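Local atomic coordinates of 30-kDa cleavage and polyadenylation specificity factor 30 (Arabidopsis thaliana, PDB entry 5ZUU), a protein that recognises m6A-modified RNA through its YTH domain and, as a component of the CPSF complex, acts in pre-mRNA 3'-end formation and poly(A) site selection. Residues 77-82 with 102-107; 37-42 with 88-93. All coordinates share one frame; numbering follows the deposited sequence.

Interaction 1: 77-82 with 102-107; sequences MTSRIG and NFSVKW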
loop_
_atom_site.group_PDB
_atom_site.type_symbol
_atom_site.label_atom_id
_atom_site.label_comp_id
_atom_site.label_asym_id
_atom_site.label_seq_id
_atom_site.Cartn_x
_atom_site.Cartn_y
_atom_site.Cartn_z
ATOM N N MET A 77 6.945 -0.775 -1.270
ATOM C CA MET A 77 7.353 -2.044 -1.879
ATOM C C MET A 77 8.813 -2.279 -1.500
ATOM O O MET A 77 9.645 -1.495 -1.853
ATOM C CB MET A 77 7.192 -1.937 -3.373
ATOM C CG MET A 77 7.449 -3.196 -4.154
ATOM S SD MET A 77 7.170 -2.909 -5.901
ATOM C CE MET A 77 7.657 -4.530 -6.539
ATOM N N THR A 78 9.142 -3.309 -0.747
ATOM C CA THR A 78 10.550 -3.482 -0.333
ATOM C C THR A 78 11.278 -4.635 -0.936
ATOM O O THR A 78 12.441 -4.791 -0.628
ATOM C CB THR A 78 10.653 -3.620 1.172
ATOM O OG1 THR A 78 9.764 -4.627 1.589
ATOM C CG2 THR A 78 10.164 -2.346 1.844
ATOM N N SER A 79 10.651 -5.453 -1.779
ATOM C CA SER A 79 11.446 -6.330 -2.623
ATOM C C SER A 79 10.896 -6.321 -4.049
ATOM O O SER A 79 9.739 -6.003 -4.278
ATOM C CB SER A 79 11.524 -7.762 -2.085
ATOM O OG SER A 79 10.266 -8.396 -2.222
ATOM N N ARG A 80 11.768 -6.688 -4.975
ATOM C CA ARG A 80 11.440 -6.878 -6.376
ATOM C C ARG A 80 10.618 -8.178 -6.479
ATOM O O ARG A 80 10.848 -9.077 -5.749
ATOM C CB ARG A 80 12.711 -6.923 -7.202
ATOM C CG ARG A 80 12.418 -6.886 -8.706
ATOM C CD ARG A 80 13.697 -6.691 -9.444
ATOM N NE ARG A 80 13.496 -6.218 -10.819
ATOM C CZ ARG A 80 13.215 -6.985 -11.895
ATOM N NH1 ARG A 80 13.136 -6.390 -13.092
ATOM N NH2 ARG A 80 13.004 -8.308 -11.817
ATOM N N ILE A 81 9.575 -8.228 -7.285
ATOM C CA ILE A 81 8.798 -9.464 -7.447
ATOM C C ILE A 81 9.641 -10.500 -8.237
ATOM O O ILE A 81 10.164 -10.220 -9.321
ATOM C CB ILE A 81 7.479 -9.231 -8.193
ATOM C CG1 ILE A 81 6.584 -8.156 -7.492
ATOM C CG2 ILE A 81 6.730 -10.544 -8.281
ATOM C CD1 ILE A 81 5.373 -7.658 -8.308
ATOM N N GLY A 82 9.682 -11.711 -7.716
ATOM C CA GLY A 82 10.540 -12.771 -8.210
ATOM C C GLY A 82 11.362 -13.086 -6.995
ATOM O O GLY A 82 11.632 -12.213 -6.184
ATOM N N ASN A 102 4.555 -13.631 -3.993
ATOM C CA ASN A 102 4.542 -12.767 -2.824
ATOM C C ASN A 102 5.747 -11.886 -2.939
ATOM O O ASN A 102 6.801 -12.346 -3.362
ATOM C CB ASN A 102 4.675 -13.577 -1.509
ATOM C CG ASN A 102 3.434 -14.360 -1.160
ATOM O OD1 ASN A 102 2.348 -14.147 -1.696
ATOM N ND2 ASN A 102 3.574 -15.238 -0.164
ATOM N N PHE A 103 5.613 -10.620 -2.558
ATOM C CA PHE A 103 6.773 -9.738 -2.341
ATOM C C PHE A 103 6.661 -8.954 -0.994
ATOM O O PHE A 103 5.626 -8.887 -0.399
ATOM C CB PHE A 103 6.965 -8.805 -3.560
ATOM C CG PHE A 103 5.793 -7.882 -3.791
ATOM C CD1 PHE A 103 4.679 -8.307 -4.512
ATOM C CD2 PHE A 103 5.771 -6.586 -3.220
ATOM C CE1 PHE A 103 3.555 -7.476 -4.683
ATOM C CE2 PHE A 103 4.636 -5.762 -3.372
ATOM C CZ PHE A 103 3.535 -6.185 -4.126
ATOM N N SER A 104 7.760 -8.418 -0.505
ATOM C CA SER A 104 7.766 -7.663 0.746
ATOM C C SER A 104 7.196 -6.279 0.599
ATOM O O SER A 104 7.447 -5.577 -0.398
ATOM C CB SER A 104 9.197 -7.392 1.237
ATOM O OG SER A 104 9.824 -8.588 1.406
ATOM N N VAL A 105 6.520 -5.867 1.648
ATOM C CA VAL A 105 6.096 -4.492 1.805
ATOM C C VAL A 105 6.345 -4.113 3.259
ATOM O O VAL A 105 6.383 -4.974 4.110
ATOM C CB VAL A 105 4.632 -4.239 1.362
ATOM C CG1 VAL A 105 4.455 -4.641 -0.050
ATOM C CG2 VAL A 105 3.626 -4.997 2.213
ATOM N N LYS A 106 6.544 -2.822 3.497
ATOM C CA LYS A 106 6.600 -2.241 4.832
ATOM C C LYS A 106 5.476 -1.237 4.935
ATOM O O LYS A 106 5.474 -0.235 4.221
ATOM C CB LYS A 106 7.902 -1.556 4.974
ATOM C CG LYS A 106 8.105 -0.658 6.179
ATOM C CD LYS A 106 9.571 -0.219 6.108
ATOM C CE LYS A 106 9.858 1.132 6.706
ATOM N NZ LYS A 106 10.286 0.901 8.094
ATOM N N TRP A 107 4.539 -1.512 5.833
ATOM C CA TRP A 107 3.415 -0.631 6.080
ATOM C C TRP A 107 3.870 0.651 6.739
ATOM O O TRP A 107 4.583 0.627 7.719
ATOM C CB TRP A 107 2.382 -1.367 6.911
ATOM C CG TRP A 107 1.653 -2.314 6.063
ATOM C CD1 TRP A 107 1.896 -3.668 5.918
ATOM C CD2 TRP A 107 0.695 -1.979 5.066
ATOM N NE1 TRP A 107 1.074 -4.198 4.959
ATOM C CE2 TRP A 107 0.305 -3.204 4.435
ATOM C CE3 TRP A 107 0.049 -0.798 4.712
ATOM C CZ2 TRP A 107 -0.661 -3.262 3.447
ATOM C CZ3 TRP A 107 -0.938 -0.859 3.739
ATOM C CH2 TRP A 107 -1.257 -2.081 3.085
HETATM O O HOH W 1 9.799 -5.208 4.106
HETATM O O HOH W 2 9.156 -12.318 -4.981
#
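Ile-81 overlaps the ring of Phe-103 with its CG1 methylene, 3.5 Å from Phe-103 CD1, and Ile-81 CD1 lies near the same side. Met-77 meets the other ortho-meta side: its CG rests 3.9 Å from Phe-103 CE2, the two side chains crossing at about a right angle. With CG anti to the backbone N (chi1 -175°) and the chain extended beyond it, Met-77 makes a Met-aromatic contact, its SD lying 5.2 Å from the centroid of the Phe-103 ring, obliquely placed. The unbranched methionine can lie across the ring, while the branched isoleucine sets a methylene and a methyl against it; Leu-61 of strand 58-65 also touches it.

Met-77 and Val-105 form an antiparallel non-hydrogen-bonded pair, and Thr-78 N then donates to Ser-104 O over 2.9 Å, from above the carbonyl plane. Beyond it a side chain takes over: Ser-79 OG accepts from Ser-104 N at 3.0 Å in a nearly straight bond (168°). Water 2 joins Gly-82 N to Asn-102 O. A hydroxyl thus replaces a strand carbonyl, so strand 103-114 keeps a backbone N-H satisfied where its neighbour's pairing ends, although the buried Ser-79 O has no partner.

Interaction 2: 37-42 with 88-93; sequences GVWATQ and GNWKHE
The indole of Trp-90 has Gly-88 CA on one face, 3.7 Å above the plane and displaced toward the rim, while the edge of Trp-39 points at the opposite face. The six-membered rings of the two tryptophans are 5.3 Å apart between centroids with their planes at 72°, an edge-to-face pair in which Trp-39 CE3 approaches Trp-90 CH2 to 3.9 Å. At the edge of the Trp-90 ring, in its plane, lies Val-38 C.

Aliphatic groups meet the indole at other points. Val-38 brings CG1 to 3.4 Å from Trp-90 CZ2, and the methyl of Ala-40 sits 3.5 Å from Trp-90 NE1, on the same side of the ring plane as Trp-39. Gly-88, with positive phi, has no side chain and lets its backbone lie close over the indole. The bond from Trp-90 NE1 to Asn-102 OD1, together with this packing, limits rotation of the ring. Trp-39 is steadied in turn by an edge-to-face contact with Phe-63.

Both indoles pack on a modified base of the bound RNA, and Ala-40 O accepts a hydrogen bond from N6 of a modified base. Tryptophan suits these walls because its wide apolar surface can embrace a methylated adenine: this is the aromatic cage by which YTH domains read m6A.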
loop_
_atom_site.group_PDB
_atom_site.type_symbol
_atom_site.label_atom_id
_atom_site.label_comp_id
_atom_site.label_asym_id
_atom_site.label_seq_id
_atom_site.Cartn_x
_atom_site.Cartn_y
_atom_site.Cartn_z
ATOM N N GLY A 37 3.669 -8.348 6.439
ATOM C CA GLY A 37 4.622 -7.547 5.643
ATOM C C GLY A 37 4.868 -8.022 4.228
ATOM O O GLY A 37 5.997 -7.917 3.669
ATOM N N VAL A 38 3.781 -8.466 3.623
ATOM C CA VAL A 38 3.807 -9.188 2.369
ATOM C C VAL A 38 2.593 -8.863 1.543
ATOM O O VAL A 38 1.545 -8.654 2.085
ATOM C CB VAL A 38 3.904 -10.683 2.749
ATOM C CG1 VAL A 38 2.811 -11.547 2.197
ATOM C CG2 VAL A 38 5.277 -11.204 2.438
ATOM N N TRP A 39 2.744 -8.799 0.231
ATOM C CA TRP A 39 1.624 -8.708 -0.666
ATOM C C TRP A 39 1.878 -9.571 -1.887
ATOM O O TRP A 39 3.008 -9.955 -2.168
ATOM C CB TRP A 39 1.401 -7.239 -1.107
ATOM C CG TRP A 39 0.048 -6.967 -1.840
ATOM C CD1 TRP A 39 -0.113 -6.480 -3.084
ATOM C CD2 TRP A 39 -1.270 -7.240 -1.363
ATOM N NE1 TRP A 39 -1.418 -6.413 -3.422
ATOM C CE2 TRP A 39 -2.167 -6.839 -2.372
ATOM C CE3 TRP A 39 -1.780 -7.722 -0.165
ATOM C CZ2 TRP A 39 -3.569 -6.913 -2.214
ATOM C CZ3 TRP A 39 -3.120 -7.822 -0.014
ATOM C CH2 TRP A 39 -4.024 -7.460 -1.048
ATOM N N ALA A 40 0.807 -9.848 -2.627
ATOM C CA ALA A 40 0.903 -10.410 -3.951
ATOM C C ALA A 40 -0.143 -9.720 -4.820
ATOM O O ALA A 40 -1.264 -9.524 -4.368
ATOM C CB ALA A 40 0.665 -11.949 -3.930
ATOM N N THR A 41 0.195 -9.416 -6.083
ATOM C CA THR A 41 -0.796 -8.802 -6.981
ATOM C C THR A 41 -1.184 -9.755 -8.098
ATOM O O THR A 41 -0.720 -10.896 -8.160
ATOM C CB THR A 41 -0.322 -7.403 -7.489
ATOM O OG1 THR A 41 -1.411 -6.752 -8.153
ATOM C CG2 THR A 41 0.889 -7.470 -8.431
ATOM N N GLN A 42 -2.073 -9.303 -8.976
ATOM C CA GLN A 42 -2.451 -10.072 -10.153
ATOM C C GLN A 42 -1.232 -10.234 -11.018
ATOM O O GLN A 42 -0.406 -9.327 -11.077
ATOM C CB GLN A 42 -3.480 -9.331 -10.979
ATOM C CG GLN A 42 -4.775 -9.156 -10.247
ATOM C CD GLN A 42 -5.739 -8.304 -11.006
ATOM O OE1 GLN A 42 -6.314 -8.806 -11.933
ATOM N NE2 GLN A 42 -5.912 -6.998 -10.641
ATOM N N GLY A 88 1.727 -15.205 3.311
ATOM C CA GLY A 88 0.571 -14.977 2.466
ATOM C C GLY A 88 0.026 -16.228 1.813
ATOM O O GLY A 88 0.252 -16.447 0.615
ATOM N N ASN A 89 -0.651 -17.076 2.586
ATOM C CA ASN A 89 -1.695 -17.871 1.981
ATOM C C ASN A 89 -2.990 -17.022 1.926
ATOM O O ASN A 89 -3.626 -16.747 2.927
ATOM C CB ASN A 89 -1.878 -19.238 2.644
ATOM C CG ASN A 89 -2.386 -20.265 1.649
ATOM O OD1 ASN A 89 -3.549 -20.197 1.241
ATOM N ND2 ASN A 89 -1.496 -21.160 1.184
ATOM N N TRP A 90 -3.351 -16.629 0.721
ATOM C CA TRP A 90 -4.326 -15.606 0.488
ATOM C C TRP A 90 -5.665 -16.272 0.326
ATOM O O TRP A 90 -5.749 -17.415 -0.146
ATOM C CB TRP A 90 -3.969 -14.812 -0.800
ATOM C CG TRP A 90 -2.585 -14.212 -0.791
ATOM C CD1 TRP A 90 -1.502 -14.615 -1.524
ATOM C CD2 TRP A 90 -2.130 -13.141 0.027
ATOM N NE1 TRP A 90 -0.428 -13.834 -1.232
ATOM C CE2 TRP A 90 -0.778 -12.924 -0.288
ATOM C CE3 TRP A 90 -2.749 -12.311 0.959
ATOM C CZ2 TRP A 90 -0.005 -11.937 0.338
ATOM C CZ3 TRP A 90 -2.006 -11.328 1.555
ATOM C CH2 TRP A 90 -0.642 -11.130 1.236
ATOM N N LYS A 91 -6.715 -15.569 0.705
ATOM C CA LYS A 91 -8.063 -15.969 0.355
ATOM C C LYS A 91 -8.365 -15.587 -1.111
ATOM O O LYS A 91 -8.019 -14.504 -1.529
ATOM C CB LYS A 91 -9.030 -15.280 1.322
ATOM C CG LYS A 91 -10.510 -15.330 0.960
ATOM C CD LYS A 91 -11.311 -14.354 1.814
ATOM C CE LYS A 91 -12.782 -14.340 1.432
ATOM N NZ LYS A 91 -13.460 -15.416 2.194
ATOM N N HIS A 92 -8.971 -16.484 -1.892
ATOM C CA HIS A 92 -9.661 -16.113 -3.155
ATOM C C HIS A 92 -10.780 -17.077 -3.509
ATOM O O HIS A 92 -10.766 -18.193 -3.026
ATOM C CB HIS A 92 -8.680 -15.936 -4.332
ATOM C CG HIS A 92 -7.856 -17.143 -4.668
ATOM N ND1 HIS A 92 -7.153 -17.864 -3.728
ATOM C CD2 HIS A 92 -7.573 -17.714 -5.867
ATOM C CE1 HIS A 92 -6.504 -18.851 -4.325
ATOM N NE2 HIS A 92 -6.746 -18.783 -5.621
ATOM N N GLU A 93 -11.732 -16.640 -4.345
ATOM C CA GLU A 93 -12.903 -17.468 -4.757
ATOM C C GLU A 93 -12.637 -18.425 -5.958
ATOM O O GLU A 93 -12.065 -17.997 -6.963
ATOM C CB GLU A 93 -14.138 -16.574 -5.043
ATOM C CG GLU A 93 -14.375 -16.167 -6.503
ATOM C CD GLU A 93 -15.546 -15.212 -6.675
ATOM O OE1 GLU A 93 -16.461 -15.512 -7.474
ATOM O OE2 GLU A 93 -15.552 -14.156 -6.011
#

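Interactions 1 and 2 lie side by side, their centres about 12 Å apart, and both reach the same sheet, in which strand 103-114 neighbours the outermost strand 38-39. Phe-103 N lies 2.7 Å from Trp-39 O, a probable hydrogen bond that continues the sheet from one contact into the other. Asn-102, next to Phe-103 in the chain, makes the second connection, its OD1 lying 2.8 Å from Trp-90 NE1. Of the two, the 37-42 with 88-93 contact borders the RNA, with its nearest atom about 4 Å away; the nearest atom of interaction 1, which joins the loop after strand 70-77 to strand 103-114, lies about 14 Å from the RNA.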